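Cytosol aminopeptidase (Coxiella burnetii, PDB 3IJ3) probably acts as a manganese-dependent aminopeptidase of the M17 family, removing residues one at a time from the amino ends of peptides. Local coordinates at residues W51-T54 with T59-W62; C76-S81 with R87-V92; N371-F376 with A467-A472. All blocks are in the same frame, centred on the assembly; numbering follows the deposited sequence.

Interaction 1: W51-T54 with T59-W62; sequences WLDT and TQQW
Gln60 lays its side chain against the backbone carbonyl of Leu52, and this is the closest approach between 51-54 and 59-62. Its CG and its CD each lie 3.2 Å from Leu52 O, so the oxygen faces the methylene CG and the amide carbon CD. Gln60 NE2 is at 3.3 Å from the same oxygen, but the N-H points poorly for a bond; the amide instead gives its hydrogen bond to Gln55 O in the linker. With chi1 -59°, CG stands beside the backbone N and the chain then runs on extended, which carries the amide back toward Gln55.

The apolar contacts are looser. Leu52 brings its CD2 branch to 4.1 Å from Gln60 CA, resting mainly on the backbone of the second helix. Trp51 reaches Thr59 with the far corner of its six-membered ring, CH2 lying 4.4 Å from Thr59 CG2, an oblique meeting. Both of these residues also rest on Ile78. The arrangement is a pair of short helices, 48-52 and 57-66, joined by a short linker and laid against the 75-79/85-91 hairpin of the N-terminal domain. At the far end of 59-62, Trp62 meets Trp62 of the second subunit.

The hydrogen bonds lie within 51-54 or run to the linker. Trp51 O accepts two donors from Thr54, the backbone N at 2.9 Å and OG1 at 2.6 Å, the latter in the carbonyl plane. That double grip closes the turn from Trp51 to Thr54 and sets Thr54 OG1 4.0 Å above the indole plane, toward its rim. Thr59 turns its hydroxyl to Asp56, just ahead of helix 57-66.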
loop_
_atom_site.group_PDB
_atom_site.type_symbol
_atom_site.label_atom_id
_atom_site.label_comp_id
_atom_site.label_asym_id
_atom_site.label_seq_id
_atom_site.Cartn_x
_atom_site.Cartn_y
_atom_site.Cartn_z
ATOM N N TRP A 51 -52.567 27.917 -6.911
ATOM C CA TRP A 51 -53.007 27.005 -7.949
ATOM C C TRP A 51 -54.187 26.173 -7.435
ATOM O O TRP A 51 -55.189 26.025 -8.135
ATOM C CB TRP A 51 -51.883 26.082 -8.415
ATOM C CG TRP A 51 -52.351 25.165 -9.474
ATOM C CD1 TRP A 51 -52.523 25.465 -10.790
ATOM C CD2 TRP A 51 -52.725 23.797 -9.321
ATOM N NE1 TRP A 51 -52.980 24.369 -11.469
ATOM C CE2 TRP A 51 -53.110 23.328 -10.591
ATOM C CE3 TRP A 51 -52.775 22.917 -8.232
ATOM C CZ2 TRP A 51 -53.541 22.025 -10.803
ATOM C CZ3 TRP A 51 -53.213 21.626 -8.443
ATOM C CH2 TRP A 51 -53.587 21.193 -9.720
ATOM N N LEU A 52 -54.065 25.636 -6.220
ATOM C CA LEU A 52 -55.139 24.811 -5.627
ATOM C C LEU A 52 -56.467 25.545 -5.588
ATOM O O LEU A 52 -57.517 24.947 -5.802
ATOM C CB LEU A 52 -54.763 24.322 -4.233
ATOM C CG LEU A 52 -53.717 23.208 -4.210
ATOM C CD1 LEU A 52 -53.095 23.047 -2.822
ATOM C CD2 LEU A 52 -54.319 21.881 -4.728
ATOM N N ASP A 53 -56.417 26.850 -5.340
ATOM C CA ASP A 53 -57.630 27.663 -5.306
ATOM C C ASP A 53 -58.390 27.665 -6.632
ATOM O O ASP A 53 -59.584 27.990 -6.643
ATOM C CB ASP A 53 -57.302 29.101 -4.902
ATOM C CG ASP A 53 -56.888 29.221 -3.446
ATOM O OD1 ASP A 53 -57.317 28.379 -2.627
ATOM O OD2 ASP A 53 -56.160 30.187 -3.115
ATOM N N THR A 54 -57.718 27.324 -7.734
ATOM C CA THR A 54 -58.351 27.282 -9.052
ATOM C C THR A 54 -58.938 25.907 -9.380
ATOM O O THR A 54 -59.580 25.738 -10.425
ATOM C CB THR A 54 -57.349 27.626 -10.192
ATOM O OG1 THR A 54 -56.388 26.561 -10.385
ATOM C CG2 THR A 54 -56.630 28.950 -9.906
ATOM N N THR A 59 -59.978 17.756 -6.051
ATOM C CA THR A 59 -58.562 17.977 -6.366
ATOM C C THR A 59 -57.844 18.642 -5.168
ATOM O O THR A 59 -56.738 18.228 -4.767
ATOM C CB THR A 59 -58.429 18.804 -7.655
ATOM O OG1 THR A 59 -59.014 18.066 -8.737
ATOM C CG2 THR A 59 -56.975 19.086 -7.979
ATOM N N GLN A 60 -58.481 19.657 -4.585
ATOM C CA GLN A 60 -57.911 20.315 -3.411
ATOM C C GLN A 60 -57.730 19.312 -2.261
ATOM O O GLN A 60 -56.673 19.291 -1.619
ATOM C CB GLN A 60 -58.746 21.522 -2.964
ATOM C CG GLN A 60 -58.887 22.606 -4.041
ATOM C CD GLN A 60 -59.436 23.917 -3.502
ATOM O OE1 GLN A 60 -59.010 24.378 -2.447
ATOM N NE2 GLN A 60 -60.350 24.545 -4.247
ATOM N N GLN A 61 -58.735 18.474 -2.009
ATOM C CA GLN A 61 -58.632 17.466 -0.925
ATOM C C GLN A 61 -57.513 16.463 -1.181
ATOM O O GLN A 61 -56.740 16.099 -0.260
ATOM C CB GLN A 61 -59.936 16.670 -0.792
ATOM C CG GLN A 61 -61.175 17.489 -0.368
ATOM C CD GLN A 61 -61.179 17.869 1.109
ATOM O OE1 GLN A 61 -60.218 17.591 1.860
ATOM N NE2 GLN A 61 -62.277 18.511 1.542
ATOM N N TRP A 62 -57.417 16.009 -2.429
ATOM C CA TRP A 62 -56.415 14.995 -2.778
ATOM C C TRP A 62 -54.986 15.501 -2.655
ATOM O O TRP A 62 -54.135 14.811 -2.087
ATOM C CB TRP A 62 -56.662 14.410 -4.169
ATOM C CG TRP A 62 -55.614 13.458 -4.586
ATOM C CD1 TRP A 62 -54.584 13.689 -5.453
ATOM C CD2 TRP A 62 -55.452 12.117 -4.123
ATOM N NE1 TRP A 62 -53.801 12.563 -5.570
ATOM C CE2 TRP A 62 -54.325 11.578 -4.778
ATOM C CE3 TRP A 62 -56.152 11.320 -3.226
ATOM C CZ2 TRP A 62 -53.871 10.281 -4.538
ATOM C CZ3 TRP A 62 -55.711 10.013 -3.010
ATOM C CH2 TRP A 62 -54.590 9.515 -3.669
#

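Interaction 2: C76-S81 with R87-V92; sequences CSIPES and RVLLGV
Cys76 and Leu89 exchange two backbone hydrogen bonds, Cys76 N to Leu89 O and Leu89 N to Cys76 O, each 2.9 Å long. The strands 76-79 and 87-91 run antiparallel at 159°, their axes coming within 4.7 Å of each other. Two residues along, Ile78 and Arg87 form the next hydrogen-bonded pair, and here the two bonds are unequal: Ile78 N lies 2.9 Å from Arg87 O, whereas Arg87 N to Ile78 O is stretched to 3.5 Å and weak. Between them sits the non-hydrogen-bonded pair Ser77 and Val88, drawn close enough for Val88 CA to make a C-H...O contact of 3.4 Å with Cys76 O.

Cys76, Ile78, Arg87 and Leu89 share one face. Ile78 and Leu89 meet at a slant on it: with chi1 -59° and an extended chi2, Ile78 sends CD1 over the neighbouring strand to 4.0 Å from Leu89 CG. Arg87 starts out on the same face and then bends away, so Ile78 CD1 comes no nearer to the arginine side chain than 4.4 Å, at CD. On the other face, Ser77 OG stands 4.0 Å from Val88 CG2.

This is the beta hairpin at one end of the mixed sheet of the N-terminal domain; strand 85-91 is paired on its other edge with 38-43, and Trp62 of the second subunit packs on Ser77 and Pro79. The cohesion of the pair is mainly backbone bonding, with aliphatic packing added on the Ile78 face; although the bond from Arg87 N is weak, the Ile78 backbone also bonds Gln86, which carries the pairing on toward the turn.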
loop_
_atom_site.group_PDB
_atom_site.type_symbol
_atom_site.label_atom_id
_atom_site.label_comp_id
_atom_site.label_asym_id
_atom_site.label_seq_id
_atom_site.Cartn_x
_atom_site.Cartn_y
_atom_site.Cartn_z
ATOM N N CYS A 76 -47.395 14.340 -7.872
ATOM C CA CYS A 76 -48.729 14.130 -7.340
ATOM C C CYS A 76 -49.607 13.740 -8.522
ATOM O O CYS A 76 -49.853 14.563 -9.410
ATOM C CB CYS A 76 -49.280 15.373 -6.636
ATOM S SG CYS A 76 -50.927 15.083 -5.882
ATOM N N SER A 77 -50.010 12.462 -8.568
ATOM C CA SER A 77 -50.931 11.960 -9.590
ATOM C C SER A 77 -52.342 12.244 -9.094
ATOM O O SER A 77 -52.739 11.746 -8.031
ATOM C CB SER A 77 -50.713 10.457 -9.801
ATOM O OG SER A 77 -49.387 10.223 -10.236
ATOM N N ILE A 78 -53.076 13.062 -9.830
ATOM C CA ILE A 78 -54.420 13.505 -9.444
ATOM C C ILE A 78 -55.504 12.750 -10.196
ATOM O O ILE A 78 -55.509 12.730 -11.414
ATOM C CB ILE A 78 -54.599 14.998 -9.731
ATOM C CG1 ILE A 78 -53.547 15.813 -8.958
ATOM C CG2 ILE A 78 -56.026 15.466 -9.384
ATOM C CD1 ILE A 78 -53.500 17.248 -9.352
ATOM N N PRO A 79 -56.448 12.142 -9.462
ATOM C CA PRO A 79 -57.514 11.405 -10.157
ATOM C C PRO A 79 -58.659 12.228 -10.708
ATOM O O PRO A 79 -58.966 13.335 -10.213
ATOM C CB PRO A 79 -58.051 10.467 -9.062
ATOM C CG PRO A 79 -57.835 11.239 -7.782
ATOM C CD PRO A 79 -56.494 11.947 -7.999
ATOM N N GLU A 80 -59.270 11.702 -11.767
ATOM C CA GLU A 80 -60.491 12.242 -12.320
ATOM C C GLU A 80 -61.542 11.649 -11.379
ATOM O O GLU A 80 -61.193 10.797 -10.572
ATOM C CB GLU A 80 -60.756 11.696 -13.716
ATOM C CG GLU A 80 -59.841 12.209 -14.829
ATOM C CD GLU A 80 -60.163 13.634 -15.257
ATOM O OE1 GLU A 80 -60.956 14.314 -14.560
ATOM O OE2 GLU A 80 -59.620 14.070 -16.307
ATOM N N SER A 81 -62.803 12.059 -11.501
ATOM C CA SER A 81 -63.890 11.489 -10.659
ATOM C C SER A 81 -64.108 10.007 -10.998
ATOM O O SER A 81 -64.674 9.256 -10.204
ATOM C CB SER A 81 -65.202 12.270 -10.802
ATOM O OG SER A 81 -65.846 12.035 -12.050
ATOM N N ARG A 87 -54.167 14.447 -14.101
ATOM C CA ARG A 87 -52.978 15.309 -14.222
ATOM C C ARG A 87 -51.909 14.869 -13.291
ATOM O O ARG A 87 -52.185 14.242 -12.278
ATOM C CB ARG A 87 -53.386 16.754 -13.833
ATOM C CG ARG A 87 -52.258 17.795 -13.602
ATOM C CD ARG A 87 -52.850 19.182 -13.205
ATOM N NE ARG A 87 -53.848 19.592 -14.185
ATOM C CZ ARG A 87 -53.594 20.245 -15.320
ATOM N NH1 ARG A 87 -52.361 20.650 -15.637
ATOM N NH2 ARG A 87 -54.599 20.520 -16.139
ATOM N N VAL A 88 -50.665 15.194 -13.624
ATOM C CA VAL A 88 -49.566 14.901 -12.732
ATOM C C VAL A 88 -48.818 16.199 -12.432
ATOM O O VAL A 88 -48.405 16.919 -13.346
ATOM C CB VAL A 88 -48.592 13.851 -13.305
ATOM C CG1 VAL A 88 -47.377 13.649 -12.364
ATOM C CG2 VAL A 88 -49.315 12.510 -13.522
ATOM N N LEU A 89 -48.684 16.532 -11.157
ATOM C CA LEU A 89 -47.875 17.686 -10.773
ATOM C C LEU A 89 -46.460 17.175 -10.523
ATOM O O LEU A 89 -46.277 16.118 -9.928
ATOM C CB LEU A 89 -48.383 18.359 -9.490
ATOM C CG LEU A 89 -49.829 18.813 -9.504
ATOM C CD1 LEU A 89 -50.234 19.341 -8.096
ATOM C CD2 LEU A 89 -49.999 19.854 -10.579
ATOM N N LEU A 90 -45.466 17.904 -11.007
ATOM C CA LEU A 90 -44.049 17.581 -10.780
ATOM C C LEU A 90 -43.389 18.726 -10.003
ATOM O O LEU A 90 -43.345 19.869 -10.467
ATOM C CB LEU A 90 -43.299 17.384 -12.114
ATOM C CG LEU A 90 -41.778 17.225 -12.053
ATOM C CD1 LEU A 90 -41.371 15.909 -11.350
ATOM C CD2 LEU A 90 -41.161 17.345 -13.484
ATOM N N GLY A 91 -42.867 18.429 -8.822
ATOM C CA GLY A 91 -42.147 19.449 -8.063
ATOM C C GLY A 91 -40.834 19.734 -8.789
ATOM O O GLY A 91 -40.143 18.804 -9.188
ATOM N N VAL A 92 -40.512 21.007 -8.994
ATOM C CA VAL A 92 -39.261 21.387 -9.654
ATOM C C VAL A 92 -38.382 22.296 -8.760
ATOM O O VAL A 92 -38.910 23.023 -7.908
ATOM C CB VAL A 92 -39.539 22.061 -11.028
ATOM C CG1 VAL A 92 -40.284 21.075 -11.961
ATOM C CG2 VAL A 92 -40.342 23.338 -10.869
#

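Interaction 3: N371-F376 with A467-A472; sequences NLPALF and AMALRA
Pro373 presses the outer edge of its ring, at CG, against the first two carbons of the Met468 side chain, 3.9 Å from CG and 4.0 Å from CB. The same proline atom also lies 4.2 Å from Ala469 CB, so one ring carbon touches two successive residues of 467-472. All of this is van der Waals packing, and it is small in extent. Met468 is modelled in two conformations; in the one described, chi1 of 51° places CG between the backbone N and the carbonyl carbon, and the chain bends again at chi3, ahead of the terminal methyl. The placing of the side chain beyond CB is therefore less certain.

The two segments lead into the mixed sheet and the C-terminal helix of the catalytic domain. Pro373 stands just ahead of strand 374-377, which runs antiparallel to 445-454, and its ring also packs on Ile450 of that strand. Ala469 is the N-cap residue of helix 470-481, so the proline meets the very start of the last helix, bridging some ninety residues of sequence.

The turn into the helix is sharp. Ala469 has a positive phi of 68°, and Leu470 N makes a weak bond, 2.8 Å long, back to Met468 O. Asp395 braces this end with both carboxylate oxygens, accepting from Ala469 N and from Ala472 N, while Met468 N bonds to His279 NE2. On the strand side, Asn371 N is hydrogen-bonded to Tyr406 OH of the third subunit.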
loop_
_atom_site.group_PDB
_atom_site.type_symbol
_atom_site.label_atom_id
_atom_site.label_comp_id
_atom_site.label_asym_id
_atom_site.label_seq_id
_atom_site.Cartn_x
_atom_site.Cartn_y
_atom_site.Cartn_z
ATOM N N ASN A 371 -18.504 15.534 -12.749
ATOM C CA ASN A 371 -19.576 16.151 -13.494
ATOM C C ASN A 371 -19.249 17.488 -14.094
ATOM O O ASN A 371 -20.131 18.174 -14.588
ATOM C CB ASN A 371 -20.807 16.230 -12.561
ATOM C CG ASN A 371 -21.188 14.853 -12.006
ATOM O OD1 ASN A 371 -21.185 13.851 -12.736
ATOM N ND2 ASN A 371 -21.466 14.789 -10.723
ATOM N N LEU A 372 -17.965 17.848 -14.126
ATOM C CA LEU A 372 -17.565 19.145 -14.676
ATOM C C LEU A 372 -16.392 18.994 -15.646
ATOM O O LEU A 372 -15.237 18.885 -15.230
ATOM C CB LEU A 372 -17.232 20.119 -13.528
ATOM C CG LEU A 372 -16.890 21.554 -13.879
ATOM C CD1 LEU A 372 -17.973 22.155 -14.775
ATOM C CD2 LEU A 372 -16.679 22.400 -12.596
ATOM N N PRO A 373 -16.682 18.914 -16.940
ATOM C CA PRO A 373 -15.598 18.787 -17.936
ATOM C C PRO A 373 -14.610 19.930 -17.904
ATOM O O PRO A 373 -15.009 21.088 -17.735
ATOM C CB PRO A 373 -16.348 18.846 -19.258
ATOM C CG PRO A 373 -17.714 18.287 -18.937
ATOM C CD PRO A 373 -18.013 18.719 -17.547
ATOM N N ALA A 374 -13.331 19.601 -18.045
ATOM C CA ALA A 374 -12.275 20.577 -18.119
ATOM C C ALA A 374 -12.039 20.989 -19.556
ATOM O O ALA A 374 -11.932 20.146 -20.449
ATOM C CB ALA A 374 -10.983 19.989 -17.554
ATOM N N LEU A 375 -11.931 22.292 -19.762
ATOM C CA LEU A 375 -11.643 22.878 -21.061
ATOM C C LEU A 375 -10.290 23.532 -21.052
ATOM O O LEU A 375 -9.968 24.314 -20.133
ATOM C CB LEU A 375 -12.652 23.971 -21.411
ATOM C CG LEU A 375 -12.339 24.919 -22.597
ATOM C CD1 LEU A 375 -12.316 24.163 -23.978
ATOM C CD2 LEU A 375 -13.333 26.082 -22.651
ATOM N N PHE A 376 -9.484 23.199 -22.042
ATOM C CA PHE A 376 -8.229 23.889 -22.296
ATOM C C PHE A 376 -8.333 24.466 -23.708
ATOM O O PHE A 376 -8.852 23.823 -24.620
ATOM C CB PHE A 376 -7.015 22.961 -22.251
ATOM C CG PHE A 376 -6.754 22.331 -20.904
ATOM C CD1 PHE A 376 -5.798 22.875 -20.042
ATOM C CD2 PHE A 376 -7.474 21.214 -20.485
ATOM C CE1 PHE A 376 -5.540 22.279 -18.809
ATOM C CE2 PHE A 376 -7.219 20.623 -19.246
ATOM C CZ PHE A 376 -6.252 21.132 -18.430
ATOM N N ALA A 467 -23.020 11.536 -21.891
ATOM C CA ALA A 467 -22.573 12.623 -22.744
ATOM C C ALA A 467 -22.496 13.919 -21.947
ATOM O O ALA A 467 -23.451 14.289 -21.236
ATOM C CB ALA A 467 -23.549 12.815 -23.917
ATOM N N MET A 468 -21.438 14.666 -22.163
ATOM C CA MET A 468 -21.265 15.934 -21.514
ATOM C C MET A 468 -20.524 16.857 -22.453
ATOM O O MET A 468 -19.974 16.423 -23.470
ATOM C CB MET A 468 -20.565 15.753 -20.182
ATOM C CG MET A 468 -19.300 14.956 -20.251
ATOM S SD MET A 468 -18.884 14.170 -18.673
ATOM C CE MET A 468 -20.308 13.082 -18.540
ATOM N N ALA A 469 -20.624 18.141 -22.161
ATOM C CA ALA A 469 -19.978 19.214 -22.936
ATOM C C ALA A 469 -20.492 19.461 -24.358
ATOM O O ALA A 469 -20.314 20.567 -24.872
ATOM C CB ALA A 469 -18.465 19.022 -23.002
ATOM N N LEU A 470 -21.126 18.461 -24.973
ATOM C CA LEU A 470 -21.567 18.568 -26.369
ATOM C C LEU A 470 -22.578 19.597 -26.711
ATOM O O LEU A 470 -22.492 20.179 -27.797
ATOM C CB LEU A 470 -22.069 17.215 -26.926
ATOM C CG LEU A 470 -21.072 16.103 -26.989
ATOM C CD1 LEU A 470 -21.635 15.063 -27.979
ATOM C CD2 LEU A 470 -19.758 16.650 -27.476
ATOM N N ARG A 471 -23.570 19.812 -25.846
ATOM C CA ARG A 471 -24.561 20.833 -26.128
ATOM C C ARG A 471 -23.889 22.196 -26.168
ATOM O O ARG A 471 -24.181 22.996 -27.050
ATOM C CB ARG A 471 -25.742 20.833 -25.149
ATOM C CG ARG A 471 -26.548 19.534 -25.171
ATOM C CD ARG A 471 -28.009 19.803 -24.916
ATOM N NE ARG A 471 -28.526 20.655 -25.983
ATOM C CZ ARG A 471 -28.671 21.972 -25.893
ATOM N NH1 ARG A 471 -28.391 22.601 -24.760
ATOM N NH2 ARG A 471 -29.132 22.650 -26.923
ATOM N N ALA A 472 -22.952 22.432 -25.250
ATOM C CA ALA A 472 -22.226 23.715 -25.206
ATOM C C ALA A 472 -21.426 23.868 -26.486
ATOM O O ALA A 472 -21.489 24.904 -27.149
ATOM C CB ALA A 472 -21.261 23.778 -23.988
#

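In the fold
Interactions 1 and 2 adjoin in the N-terminal domain, their centres 11 Å apart: the helix pair of the first lies on the hairpin of the second. Trp62 NE1 probably bonds Ser77 O at 2.8 Å, and the Trp51 ring packs on Leu89 and Arg87. Both reach the second subunit. Interaction 1 is a surface contact of loose packing round a carbonyl, with polar groups satisfied locally, whereas interaction 2 is buried and ruled by backbone bonds between strands. Interaction 3 lies in the catalytic domain, its centre about 35 Å from that of interaction 2; it is buried and purely apolar, and its first segment reaches the third subunit through Asn371 and Leu372.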